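Local coordinates for protein interacting with Hsp90 1 (Saccharomyces cerevisiae, PDB 4CGU) that takes part in pre-rRNA processing and is required for the interaction of NOP58 with snoRNA, at residues A92-E100 and L128-I136. Sequence-based numbering, arbitrary orientation. Where two conformers were deposited one is given.
Sequences AYKLRILIE and LSIPLPRDI
The pyrrolidine ring of Pro133 meets Leu95 through its CD and CG atoms: methyl CD2 of Leu95 comes within 3.6 Å of Pro133 CD, with CG slightly farther off. Two flat groups on the other face of segment 92-100 turn away from this contact. The Tyr93 ring packs edge-to-face with Phe88 and also meets Tyr157, while the Arg96 guanidinium and the Tyr93 hydroxyl hydrogen-bond to the backbone of the chain of another protein. Next to Pro133, methyl CD1 of Ile136 sits against two successive residues, 3.7 Å from Lys94 CB and 3.8 Å from Leu95 CB. This is consistent with the classic beta bulge that Lys94 and Leu95 form opposite Ile158, which would bring two successive side chains to the same side; CA of Lys94 lies 7.2 Å from CA of Ile136, the nearest backbone approach. Farther along, the contact joins the two sheets of the CS-domain beta sandwich, strand 95-101 facing strand 129-131, with no hydrogen bond between the segments. Ile97 has an extended end (chi2 168°) that carries CD1 past Ile130, 3.8 Å from its CG2; CD1 also touches CD2 of Leu132, whose side chain crosses that of Ile97 at about a right angle. The Ile99 and Leu128 side chains meet tip to tip, with Ile99 CG2 3.6 Å from Leu128 CD2. CD1 of Ile99 lies 3.8 Å from that same Leu128 CD2 and 4.0 Å from Ile130 CD1. Within the type I beta turn from Pro133 to Ile136, Asp135 forms a salt bridge with Arg87.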
loop_
_atom_site.group_PDB
_atom_site.type_symbol
_atom_site.label_atom_id
_atom_site.label_comp_id
_atom_site.label_asym_id
_atom_site.label_seq_id
_atom_site.Cartn_x
_atom_site.Cartn_y
_atom_site.Cartn_z
ATOM N N ALA B 92 -5.725 -10.958 -12.267
ATOM C CA ALA B 92 -4.858 -10.228 -11.348
ATOM C C ALA B 92 -5.663 -9.560 -10.234
ATOM O O ALA B 92 -5.148 -9.290 -9.150
ATOM C CB ALA B 92 -4.028 -9.200 -12.109
ATOM N N TYR B 93 -6.937 -9.305 -10.510
ATOM C CA TYR B 93 -7.845 -8.739 -9.520
ATOM C C TYR B 93 -9.030 -9.680 -9.338
ATOM O O TYR B 93 -9.293 -10.522 -10.191
ATOM C CB TYR B 93 -8.326 -7.359 -9.973
ATOM C CG TYR B 93 -8.664 -7.298 -11.446
ATOM C CD1 TYR B 93 -9.894 -7.738 -11.914
ATOM C CD2 TYR B 93 -7.744 -6.816 -12.371
ATOM C CE1 TYR B 93 -10.204 -7.691 -13.260
ATOM C CE2 TYR B 93 -8.050 -6.762 -13.720
ATOM C CZ TYR B 93 -9.284 -7.201 -14.156
ATOM O OH TYR B 93 -9.604 -7.155 -15.493
ATOM N N LYS B 94 -9.729 -9.541 -8.217
ATOM C CA LYS B 94 -10.894 -10.367 -7.925
ATOM C C LYS B 94 -12.177 -9.577 -8.128
ATOM O O LYS B 94 -13.239 -10.147 -8.392
ATOM C CB LYS B 94 -10.853 -10.854 -6.479
ATOM C CG LYS B 94 -9.620 -11.666 -6.113
ATOM C CD LYS B 94 -9.525 -12.918 -6.955
ATOM C CE LYS B 94 -8.313 -13.756 -6.565
ATOM N NZ LYS B 94 -8.165 -14.951 -7.449
ATOM N N LEU B 95 -12.076 -8.260 -7.997
ATOM C CA LEU B 95 -13.257 -7.414 -7.946
ATOM C C LEU B 95 -13.064 -6.151 -8.768
ATOM O O LEU B 95 -12.008 -5.511 -8.705
ATOM C CB LEU B 95 -13.550 -7.033 -6.491
ATOM C CG LEU B 95 -14.684 -6.040 -6.252
ATOM C CD1 LEU B 95 -16.047 -6.674 -6.545
ATOM C CD2 LEU B 95 -14.621 -5.492 -4.835
ATOM N N ARG B 96 -14.089 -5.798 -9.540
ATOM C CA ARG B 96 -14.150 -4.490 -10.176
ATOM C C ARG B 96 -15.366 -3.707 -9.687
ATOM O O ARG B 96 -16.478 -4.227 -9.657
ATOM C CB ARG B 96 -14.209 -4.608 -11.697
ATOM C CG ARG B 96 -14.319 -3.255 -12.388
ATOM C CD ARG B 96 -14.659 -3.395 -13.857
ATOM N NE ARG B 96 -16.048 -3.798 -14.068
ATOM C CZ ARG B 96 -16.497 -4.333 -15.199
ATOM N NH1 ARG B 96 -15.663 -4.536 -16.211
ATOM N NH2 ARG B 96 -17.776 -4.673 -15.318
ATOM N N ILE B 97 -15.141 -2.454 -9.304
ATOM C CA ILE B 97 -16.207 -1.553 -8.892
ATOM C C ILE B 97 -16.304 -0.413 -9.895
ATOM O O ILE B 97 -15.300 0.218 -10.210
ATOM C CB ILE B 97 -15.909 -0.950 -7.513
ATOM C CG1 ILE B 97 -15.541 -2.061 -6.526
ATOM C CG2 ILE B 97 -17.093 -0.124 -7.012
ATOM C CD1 ILE B 97 -14.951 -1.552 -5.240
ATOM N N LEU B 98 -17.507 -0.168 -10.404
ATOM C CA LEU B 98 -17.784 0.983 -11.255
ATOM C C LEU B 98 -18.609 2.001 -10.493
ATOM O O LEU B 98 -19.692 1.690 -9.996
ATOM C CB LEU B 98 -18.568 0.567 -12.502
ATOM C CG LEU B 98 -17.960 -0.493 -13.414
ATOM C CD1 LEU B 98 -18.738 -0.594 -14.720
ATOM C CD2 LEU B 98 -16.511 -0.169 -13.683
ATOM N N ILE B 99 -18.096 3.220 -10.396
ATOM C CA ILE B 99 -18.858 4.298 -9.793
ATOM C C ILE B 99 -19.152 5.329 -10.867
ATOM O O ILE B 99 -18.237 5.901 -11.454
ATOM C CB ILE B 99 -18.101 4.964 -8.641
ATOM C CG1 ILE B 99 -17.720 3.920 -7.586
ATOM C CG2 ILE B 99 -18.940 6.094 -8.041
ATOM C CD1 ILE B 99 -17.197 4.518 -6.312
ATOM N N GLU B 100 -20.433 5.556 -11.126
ATOM C CA GLU B 100 -20.850 6.403 -12.230
ATOM C C GLU B 100 -21.708 7.575 -11.755
ATOM O O GLU B 100 -22.661 7.388 -11.003
ATOM C CB GLU B 100 -21.625 5.556 -13.237
ATOM C CG GLU B 100 -22.030 6.284 -14.487
ATOM C CD GLU B 100 -22.645 5.366 -15.529
ATOM O OE1 GLU B 100 -22.491 4.131 -15.402
ATOM O OE2 GLU B 100 -23.286 5.881 -16.470
ATOM N N LEU B 128 -19.793 8.875 -0.462
ATOM C CA LEU B 128 -19.768 7.481 -0.894
ATOM C C LEU B 128 -18.703 6.589 -0.250
ATOM O O LEU B 128 -17.549 6.986 -0.098
ATOM C CB LEU B 128 -19.640 7.441 -2.419
ATOM C CG LEU B 128 -19.945 6.136 -3.150
ATOM C CD1 LEU B 128 -21.231 5.518 -2.645
ATOM C CD2 LEU B 128 -20.054 6.418 -4.632
ATOM N N SER B 129 -19.109 5.379 0.122
ATOM C CA SER B 129 -18.189 4.385 0.662
ATOM C C SER B 129 -18.558 2.991 0.163
ATOM O O SER B 129 -19.732 2.624 0.128
ATOM C CB SER B 129 -18.203 4.406 2.189
ATOM O OG SER B 129 -19.403 3.844 2.691
ATOM N N ILE B 130 -17.547 2.222 -0.222
ATOM C CA ILE B 130 -17.746 0.869 -0.710
ATOM C C ILE B 130 -17.100 -0.107 0.254
ATOM O O ILE B 130 -15.873 -0.268 0.255
ATOM C CB ILE B 130 -17.072 0.656 -2.077
ATOM C CG1 ILE B 130 -17.204 1.902 -2.953
ATOM C CG2 ILE B 130 -17.638 -0.587 -2.771
ATOM C CD1 ILE B 130 -18.588 2.117 -3.491
ATOM N N PRO B 131 -17.911 -0.750 1.100
ATOM C CA PRO B 131 -17.358 -1.857 1.879
ATOM C C PRO B 131 -16.919 -2.933 0.902
ATOM O O PRO B 131 -17.587 -3.131 -0.107
ATOM C CB PRO B 131 -18.557 -2.341 2.698
ATOM C CG PRO B 131 -19.469 -1.164 2.770
ATOM C CD PRO B 131 -19.306 -0.454 1.457
ATOM N N LEU B 132 -15.803 -3.597 1.173
ATOM C CA LEU B 132 -15.299 -4.606 0.254
ATOM C C LEU B 132 -15.721 -5.988 0.730
ATOM O O LEU B 132 -15.813 -6.220 1.933
ATOM C CB LEU B 132 -13.777 -4.513 0.143
ATOM C CG LEU B 132 -13.226 -3.151 -0.292
ATOM C CD1 LEU B 132 -11.722 -3.231 -0.473
ATOM C CD2 LEU B 132 -13.894 -2.666 -1.572
ATOM N N PRO B 133 -15.987 -6.907 -0.213
ATOM C CA PRO B 133 -16.389 -8.275 0.127
ATOM C C PRO B 133 -15.372 -8.891 1.079
ATOM O O PRO B 133 -14.173 -8.667 0.915
ATOM C CB PRO B 133 -16.351 -8.997 -1.221
ATOM C CG PRO B 133 -16.509 -7.920 -2.232
ATOM C CD PRO B 133 -15.810 -6.729 -1.664
ATOM N N ARG B 134 -15.845 -9.645 2.063
ATOM C CA ARG B 134 -14.984 -10.140 3.129
ATOM C C ARG B 134 -14.139 -11.334 2.701
ATOM O O ARG B 134 -13.181 -11.695 3.382
ATOM C CB ARG B 134 -15.816 -10.497 4.362
ATOM C CG ARG B 134 -16.890 -11.533 4.092
ATOM C CD ARG B 134 -17.763 -11.742 5.308
ATOM N NE ARG B 134 -18.221 -10.471 5.856
ATOM C CZ ARG B 134 -19.206 -10.353 6.740
ATOM N NH1 ARG B 134 -19.843 -11.434 7.168
ATOM N NH2 ARG B 134 -19.556 -9.156 7.189
ATOM N N ASP B 135 -14.488 -11.941 1.572
ATOM C CA ASP B 135 -13.789 -13.136 1.105
ATOM C C ASP B 135 -12.627 -12.819 0.166
ATOM O O ASP B 135 -12.140 -13.699 -0.541
ATOM C CB ASP B 135 -14.761 -14.087 0.401
ATOM C CG ASP B 135 -15.250 -13.544 -0.932
ATOM O OD1 ASP B 135 -15.622 -12.354 -0.995
ATOM O OD2 ASP B 135 -15.256 -14.308 -1.919
ATOM N N ILE B 136 -12.188 -11.564 0.156
ATOM C CA ILE B 136 -11.115 -11.131 -0.735
ATOM C C ILE B 136 -9.909 -10.609 0.042
ATOM O O ILE B 136 -10.061 -9.807 0.960
ATOM C CB ILE B 136 -11.612 -10.032 -1.698
ATOM C CG1 ILE B 136 -12.385 -10.649 -2.860
ATOM C CG2 ILE B 136 -10.459 -9.210 -2.239
ATOM C CD1 ILE B 136 -12.991 -9.619 -3.782
#